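Local coordinates for protein bacterial leucyl aminopeptidase (Legionella pneumophila, PDB 6ESL) that probably uses a pair of zinc ions to cleave amino acids from the N-termini of peptides, as a secreted leucyl aminopeptidase of peptidase family M28, at residues 218-223 / 369-374; 284-289 / 377-382; 334-339 / 346-351. One frame throughout, in Å; residues are numbered along the deposited sequence.

Interaction 1: 218-223 / 369-374. With ZN (zinc ion), chain E; ZN (zinc ion), chain F.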
# COMPACT_ATOMS: atom_id res chain seq x y z
N PRO B 218 -23.69 -23.49 -8.37
CA PRO B 218 -24.41 -22.21 -8.45
C PRO B 218 -23.51 -20.96 -8.45
O PRO B 218 -23.88 -19.92 -8.98
CB PRO B 218 -25.30 -22.19 -7.19
CG PRO B 218 -25.14 -23.51 -6.59
CD PRO B 218 -23.94 -24.23 -7.13
N GLY B 219 -22.36 -21.06 -7.85
CA GLY B 219 -21.40 -19.96 -7.87
C GLY B 219 -21.93 -18.63 -7.47
O GLY B 219 -21.68 -17.64 -8.12
N ALA B 220 -22.71 -18.60 -6.39
CA ALA B 220 -23.33 -17.38 -6.01
C ALA B 220 -22.30 -16.31 -5.60
O ALA B 220 -22.31 -15.18 -6.08
CB ALA B 220 -24.36 -17.66 -4.92
N GLY B 221 -21.55 -16.65 -4.57
CA GLY B 221 -20.47 -15.80 -4.08
C GLY B 221 -19.37 -15.68 -5.10
O GLY B 221 -19.01 -14.55 -5.51
N ASP B 222 -18.88 -16.83 -5.52
CA ASP B 222 -17.84 -16.81 -6.52
C ASP B 222 -18.24 -17.30 -7.86
O ASP B 222 -18.29 -18.51 -8.09
CB ASP B 222 -16.76 -17.73 -5.91
CG ASP B 222 -15.46 -17.75 -6.67
OD1 ASP B 222 -15.19 -16.84 -7.49
OD2 ASP B 222 -14.71 -18.71 -6.43
N ASP B 223 -18.36 -16.39 -8.86
CA ASP B 223 -18.37 -14.92 -8.75
C ASP B 223 -19.63 -14.39 -9.41
O ASP B 223 -19.61 -13.35 -10.07
CB ASP B 223 -17.15 -14.31 -9.39
CG ASP B 223 -17.05 -12.85 -9.17
OD1 ASP B 223 -17.58 -12.31 -8.18
OD2 ASP B 223 -16.34 -12.19 -9.99
N ASP B 369 -28.56 -17.64 -0.81
CA ASP B 369 -29.10 -17.47 0.52
C ASP B 369 -28.10 -17.25 1.63
O ASP B 369 -28.48 -16.82 2.67
CB ASP B 369 -30.08 -18.57 0.86
CG ASP B 369 -31.36 -18.44 0.09
OD1 ASP B 369 -31.61 -17.38 -0.48
OD2 ASP B 369 -32.12 -19.40 0.04
N LEU B 370 -26.85 -17.65 1.42
CA LEU B 370 -25.79 -17.38 2.36
C LEU B 370 -25.19 -15.95 2.18
O LEU B 370 -24.43 -15.54 2.98
CB LEU B 370 -24.76 -18.48 2.27
CG LEU B 370 -25.32 -19.88 2.47
CD1 LEU B 370 -24.48 -20.97 1.88
CD2 LEU B 370 -25.68 -20.21 3.89
N LEU B 371 -25.54 -15.25 1.12
CA LEU B 371 -25.06 -13.91 0.81
C LEU B 371 -25.85 -12.75 1.42
O LEU B 371 -26.93 -12.95 1.85
CB LEU B 371 -24.90 -13.69 -0.68
CG LEU B 371 -24.20 -14.79 -1.48
CD1 LEU B 371 -24.12 -14.40 -2.93
CD2 LEU B 371 -22.85 -15.10 -0.92
N ASN B 372 -25.29 -11.56 1.40
CA ASN B 372 -25.86 -10.36 1.98
C ASN B 372 -25.99 -9.31 0.87
O ASN B 372 -25.01 -8.82 0.25
CB ASN B 372 -24.92 -9.89 3.04
CG ASN B 372 -25.41 -8.68 3.79
OD1 ASN B 372 -25.41 -7.55 3.27
ND2 ASN B 372 -25.75 -8.90 5.08
N LEU B 373 -27.23 -8.89 0.64
CA LEU B 373 -27.52 -8.01 -0.48
C LEU B 373 -27.01 -6.62 -0.25
O LEU B 373 -26.57 -5.97 -1.21
CB LEU B 373 -29.03 -8.04 -0.85
CG LEU B 373 -29.49 -7.13 -1.96
CD1 LEU B 373 -28.72 -7.46 -3.22
CD2 LEU B 373 -31.02 -7.43 -2.13
N GLU B 374 -26.95 -6.18 1.00
CA GLU B 374 -26.40 -4.87 1.28
C GLU B 374 -24.88 -4.87 0.88
O GLU B 374 -24.43 -3.91 0.34
CB GLU B 374 -26.53 -4.54 2.75
CG GLU B 374 -26.03 -3.16 3.08
CD GLU B 374 -26.22 -2.82 4.53
OE1 GLU B 374 -27.35 -2.42 4.87
OE2 GLU B 374 -25.28 -2.95 5.33
ZN ZN E . -12.62 -18.38 -7.74
ZN ZN F . -13.56 -15.88 -8.00
O HOH W 1 -12.74 -16.02 -5.98
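Gly221 and Leu371 bring the backbones of 218-223 and 369-374 closest, with CA atoms 7.0 Å apart, where the first turn of helix 220-239 faces the loop ahead of helix 373-391. One side chain carries the contact. Leu371 CG stands anti to its own carbonyl carbon (chi1 -46°), which directs both methyls at the opposite turn: CD1 lies 3.8 Å from Ala220 CB and 3.7 Å from Ala220 O, while CD2 rests 4.0 Å from Gly221 CA. No hydrogen bond joins the two segments directly; the leucine methyls meet the Ala220 methyl and the backbone of Ala220 and Gly221 in van der Waals contact.

The same turn carries the metal bridge. With CG anti to the backbone N (chi1 -172°), Asp222 carries its carboxylate to both metals: OD1 binds the zinc ion of chain F at 2.0 Å and OD2 the zinc ion of chain E at a longer 2.5 Å. A cis peptide links Asp222 to Asp223, as is known in two-zinc M28 aminopeptidases. His209 and Asp284 also bind the chain F zinc, and Glu257 the chain E zinc.

Asp366 accepts a hydrogen bond from Gly221 N, and helix 130-142 packs against the contact through Thr141 on Ala220 and Leu137 on Leu371, at the start of helices 220-239 and 373-391.

Interaction 2: 284-289 / 377-382. With ZN (zinc ion), chain F.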
# COMPACT_ATOMS: atom_id res chain seq x y z
N ASP B 284 -14.39 -9.76 -7.40
CA ASP B 284 -14.45 -11.18 -7.19
C ASP B 284 -14.90 -11.40 -5.75
O ASP B 284 -14.13 -11.24 -4.80
CB ASP B 284 -13.08 -11.82 -7.41
CG ASP B 284 -13.09 -13.32 -7.20
OD1 ASP B 284 -14.17 -13.87 -6.89
OD2 ASP B 284 -12.02 -13.95 -7.35
N MET B 285 -16.16 -11.76 -5.63
CA MET B 285 -16.81 -12.10 -4.37
C MET B 285 -17.16 -10.79 -3.65
O MET B 285 -16.33 -10.06 -3.05
CB MET B 285 -16.08 -13.11 -3.49
CG MET B 285 -15.66 -14.34 -4.24
SD MET B 285 -14.85 -15.61 -3.30
CE MET B 285 -13.49 -14.74 -2.54
N THR B 286 -18.45 -10.48 -3.74
CA THR B 286 -19.00 -9.21 -3.22
C THR B 286 -20.18 -9.39 -2.26
O THR B 286 -20.81 -8.40 -1.83
CB THR B 286 -19.49 -8.34 -4.39
OG1 THR B 286 -20.59 -8.94 -5.04
CG2 THR B 286 -18.37 -7.98 -5.35
N GLY B 287 -20.48 -10.63 -1.88
CA GLY B 287 -21.69 -10.88 -1.10
C GLY B 287 -21.65 -11.55 0.24
O GLY B 287 -22.61 -11.49 0.97
N TYR B 288 -20.57 -12.25 0.56
CA TYR B 288 -20.52 -12.97 1.82
C TYR B 288 -19.91 -12.16 2.85
O TYR B 288 -18.81 -11.54 2.64
CB TYR B 288 -19.76 -14.31 1.64
CG TYR B 288 -19.60 -15.09 2.96
CD1 TYR B 288 -20.60 -16.00 3.41
CD2 TYR B 288 -18.44 -14.95 3.71
CE1 TYR B 288 -20.41 -16.72 4.60
CE2 TYR B 288 -18.27 -15.65 4.88
CZ TYR B 288 -19.28 -16.52 5.30
OH TYR B 288 -19.07 -17.15 6.49
N ARG B 289 -20.57 -12.08 4.02
CA ARG B 289 -20.05 -11.39 5.17
C ARG B 289 -19.70 -12.40 6.21
O ARG B 289 -20.46 -13.33 6.48
CB ARG B 289 -21.08 -10.38 5.75
CG ARG B 289 -21.12 -9.04 5.02
CD ARG B 289 -22.11 -8.12 5.70
NE ARG B 289 -22.16 -6.84 5.01
CZ ARG B 289 -22.98 -5.86 5.35
NH1 ARG B 289 -23.78 -6.02 6.41
NH2 ARG B 289 -22.94 -4.72 4.68
N THR B 377 -24.56 -4.71 -2.85
CA THR B 377 -24.94 -3.32 -3.25
C THR B 377 -23.78 -2.33 -3.01
O THR B 377 -23.47 -1.46 -3.82
CB THR B 377 -26.24 -2.88 -2.51
OG1 THR B 377 -27.29 -3.79 -2.83
CG2 THR B 377 -26.65 -1.56 -2.88
N ASN B 378 -23.10 -2.49 -1.88
CA ASN B 378 -21.94 -1.66 -1.55
C ASN B 378 -20.81 -1.80 -2.57
O ASN B 378 -20.19 -0.80 -2.96
CB ASN B 378 -21.45 -1.96 -0.11
CG ASN B 378 -22.31 -1.29 0.97
OD1 ASN B 378 -22.19 -1.62 2.21
ND2 ASN B 378 -23.20 -0.37 0.55
N PHE B 379 -20.56 -3.00 -3.01
CA PHE B 379 -19.59 -3.23 -4.08
C PHE B 379 -20.00 -2.64 -5.42
O PHE B 379 -19.15 -2.00 -6.09
CB PHE B 379 -19.21 -4.72 -4.18
CG PHE B 379 -18.32 -5.17 -3.08
CD1 PHE B 379 -16.93 -5.01 -3.14
CD2 PHE B 379 -18.85 -5.73 -1.97
CE1 PHE B 379 -16.10 -5.50 -2.10
CE2 PHE B 379 -18.05 -6.07 -0.84
CZ PHE B 379 -16.69 -5.96 -0.92
N SER B 380 -21.32 -2.70 -5.70
CA SER B 380 -21.83 -2.10 -6.91
C SER B 380 -21.62 -0.59 -6.86
O SER B 380 -21.21 0.06 -7.85
CB SER B 380 -23.29 -2.53 -7.11
OG SER B 380 -23.73 -2.18 -8.39
N LYS B 381 -21.86 -0.01 -5.67
CA LYS B 381 -21.64 1.41 -5.47
C LYS B 381 -20.20 1.77 -5.67
O LYS B 381 -19.89 2.81 -6.20
CB LYS B 381 -22.07 1.84 -4.06
CG LYS B 381 -23.61 1.87 -3.94
CD LYS B 381 -24.09 2.28 -2.59
CE LYS B 381 -25.58 2.08 -2.60
NZ LYS B 381 -26.29 2.58 -1.42
N LEU B 382 -19.32 0.93 -5.17
CA LEU B 382 -17.91 1.18 -5.32
C LEU B 382 -17.53 1.21 -6.81
O LEU B 382 -16.73 2.05 -7.21
CB LEU B 382 -17.07 0.16 -4.52
CG LEU B 382 -15.55 0.27 -4.60
CD1 LEU B 382 -15.06 1.65 -4.22
CD2 LEU B 382 -14.81 -0.78 -3.72
ZN ZN F . -13.56 -15.88 -8.00
O HOH W 1 -12.74 -16.02 -5.98
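Thr286 and Phe379 make most of this contact, which buries 171 Å² between the loop after strand 277-282 and helix 373-391; their CA atoms, 6.1 Å apart, are the nearest pair across it.

The apolar and CH-pi contacts come first. Phe379 CG lies anti to the carbonyl carbon (chi1 -74°), which swings the ring out along the threonine. Thr286 CA sits over one ring face, displaced toward the rim, at 4.1 Å from the centroid and 25° off the normal, within the range of a CH-pi contact. Thr286 CG2 touches Phe379 CB at 3.6 Å, and the two side chains run past each other in opposite directions.

Of a different kind is the close approach of a carbonyl oxygen to a ring carbon, Thr286 O to Phe379 CD2 at 3.3 Å.

Polar contact between side chains is slight. Asn378 OD1 lies near the plane of the Arg289 guanidinium, at its edge, but 4.0 Å from NH2; the side chains cross at about a right angle, with the Arg289 guanidinium and Asn378 amide planes 36° apart. Arg289 has firmer partners in Glu374, through a salt bridge, and in Ala292 O.

Metal binding occupies the start of the loop. Both Asp284 carboxylate oxygens bind the zinc ion of chain F, OD1 at 2.4 Å and OD2 at 2.5 Å, a bidentate grip. OD2 also bonds Ser334 OG, a second-shell partner positioning this carboxylate. His209 and Asp222 bind the same ion, as does a water.

Pro349 of strand 346-350 touches Phe379, helix 306-320 packs on Asn378 and Leu382, and Ser380 meets helix 220-239. The contact thus joins a metal-bearing loop at the end of a central strand to a helix flanking the mixed sheet.

Interaction 3: 334-339 / 346-351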
# COMPACT_ATOMS: atom_id res chain seq x y z
N SER B 334 -7.03 -13.59 -8.56
CA SER B 334 -8.11 -13.27 -9.47
C SER B 334 -7.61 -12.43 -10.62
O SER B 334 -6.43 -12.18 -10.76
CB SER B 334 -9.23 -12.54 -8.75
OG SER B 334 -10.45 -12.64 -9.40
N ASP B 335 -8.55 -11.99 -11.46
CA ASP B 335 -8.21 -11.41 -12.76
C ASP B 335 -7.42 -10.09 -12.74
O ASP B 335 -6.74 -9.78 -13.71
CB ASP B 335 -9.49 -11.30 -13.67
CG ASP B 335 -10.12 -12.60 -13.86
OD1 ASP B 335 -9.47 -13.45 -14.51
OD2 ASP B 335 -11.34 -12.72 -13.42
N HIS B 336 -7.43 -9.37 -11.63
CA HIS B 336 -6.59 -8.19 -11.52
C HIS B 336 -5.13 -8.54 -11.75
O HIS B 336 -4.38 -7.69 -12.27
CB HIS B 336 -6.75 -7.55 -10.15
CG HIS B 336 -6.46 -8.48 -9.03
ND1 HIS B 336 -7.33 -9.53 -8.70
CD2 HIS B 336 -5.38 -8.57 -8.18
CE1 HIS B 336 -6.75 -10.21 -7.69
NE2 HIS B 336 -5.57 -9.65 -7.37
N ALA B 337 -4.74 -9.77 -11.45
CA ALA B 337 -3.34 -10.15 -11.57
C ALA B 337 -2.84 -10.11 -12.99
O ALA B 337 -1.66 -9.85 -13.24
CB ALA B 337 -3.08 -11.53 -10.93
N SER B 338 -3.72 -10.50 -13.92
CA SER B 338 -3.44 -10.41 -15.32
C SER B 338 -3.02 -9.03 -15.82
O SER B 338 -2.05 -8.93 -16.62
CB SER B 338 -4.58 -11.02 -16.15
OG SER B 338 -4.84 -12.37 -15.70
N TRP B 339 -3.68 -8.00 -15.29
CA TRP B 339 -3.36 -6.61 -15.57
C TRP B 339 -2.08 -6.17 -14.86
O TRP B 339 -1.14 -5.57 -15.48
CB TRP B 339 -4.53 -5.71 -15.22
CG TRP B 339 -5.75 -5.94 -15.99
CD1 TRP B 339 -6.85 -6.67 -15.58
CD2 TRP B 339 -6.06 -5.50 -17.35
NE1 TRP B 339 -7.78 -6.70 -16.57
CE2 TRP B 339 -7.33 -5.98 -17.66
CE3 TRP B 339 -5.42 -4.71 -18.29
CZ2 TRP B 339 -7.93 -5.72 -18.86
CZ3 TRP B 339 -6.06 -4.45 -19.52
CH2 TRP B 339 -7.28 -4.95 -19.77
N ALA B 346 -4.00 -1.87 -11.09
CA ALA B 346 -5.12 -2.74 -10.86
C ALA B 346 -5.35 -2.93 -9.39
O ALA B 346 -4.39 -2.95 -8.58
CB ALA B 346 -4.91 -4.08 -11.55
N ALA B 347 -6.60 -3.04 -9.02
CA ALA B 347 -6.96 -3.13 -7.59
C ALA B 347 -8.10 -4.12 -7.43
O ALA B 347 -8.84 -4.36 -8.40
CB ALA B 347 -7.38 -1.79 -7.07
N PHE B 348 -8.22 -4.64 -6.19
CA PHE B 348 -9.09 -5.76 -5.87
C PHE B 348 -9.70 -5.55 -4.45
O PHE B 348 -9.10 -5.92 -3.42
CB PHE B 348 -8.35 -7.08 -5.98
CG PHE B 348 -9.15 -8.30 -5.61
CD1 PHE B 348 -10.51 -8.37 -5.82
CD2 PHE B 348 -8.54 -9.40 -5.06
CE1 PHE B 348 -11.23 -9.52 -5.38
CE2 PHE B 348 -9.25 -10.56 -4.67
CZ PHE B 348 -10.60 -10.63 -4.89
N PRO B 349 -10.91 -4.97 -4.39
CA PRO B 349 -11.64 -4.99 -3.16
C PRO B 349 -12.47 -6.28 -3.04
O PRO B 349 -12.91 -6.79 -4.09
CB PRO B 349 -12.57 -3.81 -3.31
CG PRO B 349 -12.86 -3.76 -4.80
CD PRO B 349 -11.71 -4.40 -5.50
N CYS B 350 -12.68 -6.78 -1.82
CA CYS B 350 -13.32 -8.08 -1.63
C CYS B 350 -14.11 -8.17 -0.36
O CYS B 350 -14.01 -7.36 0.54
CB CYS B 350 -12.24 -9.22 -1.75
SG CYS B 350 -12.79 -10.94 -1.75
N GLU B 351 -15.04 -9.10 -0.39
CA GLU B 351 -16.07 -9.25 0.63
C GLU B 351 -15.56 -9.65 2.01
O GLU B 351 -16.20 -9.30 3.02
CB GLU B 351 -17.10 -10.31 0.20
CG GLU B 351 -16.46 -11.72 0.02
CD GLU B 351 -17.37 -12.82 -0.54
OE1 GLU B 351 -18.36 -12.47 -1.17
OE2 GLU B 351 -17.05 -14.01 -0.29
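His336 lays one face of its imidazole over the Phe348 side chain, the largest part of a contact that buries 231 Å², both sides summed, between the start of helix 336-340 and strand 346-350. Its CG sits between the backbone N and the carbonyl carbon (chi1 56°), a rotamer that turns the ring across the strand. Phe348 CB then lies almost straight above the ring centre, 3.7 Å from the His336 centroid and 6° off the normal, a CH-pi contact. The Phe348 ring, its CG anti to the backbone N, continues past the imidazole: the planes are 26° apart and the centroids 4.6 Å, slid so far that the rings barely overlap. Their closest atoms are His336 CE1 and Phe348 CD2, at 3.3 Å.

At the start of the strand Ala346 makes the contact: its CB meets both His336 O, at 3.7 Å, and Trp339 CB, at 4.0 Å. Beyond CB the indole leads away from the strand, and its NE1 bonds Tyr253 OH.

Phe348 also meets Phe300, while Trp339 packs on helix 261-272, edge-to-face with Phe270. The start of the short helix lies over the first residues of strand 346-350, on the side to which Ala346 and Phe348 point, whereas Ala347 points away and packs on helix 306-320.

How the interactions relate
All three contacts are largely buried, yet they differ in depth: the centre of interaction 3 lies about 6 Å from the centre of the chain, that of interaction 2 about 15 Å and that of interaction 1 about 22 Å. Interactions 1 and 2 share helix 373-391 and one zinc ion. They touch through probable hydrogen bonds from Asn372 N to Gly287 O (2.7 Å) and from Met285 N to Asp223 OD1 (3.0 Å). Interaction 3 reaches interaction 2 through Glu351 OE1, which receives Gly287 N and Tyr288 N. Its chemistry is aromatic, at the sheet; interaction 2 sets a threonine on a phenyl ring, and interaction 1 is aliphatic, nearer the periphery.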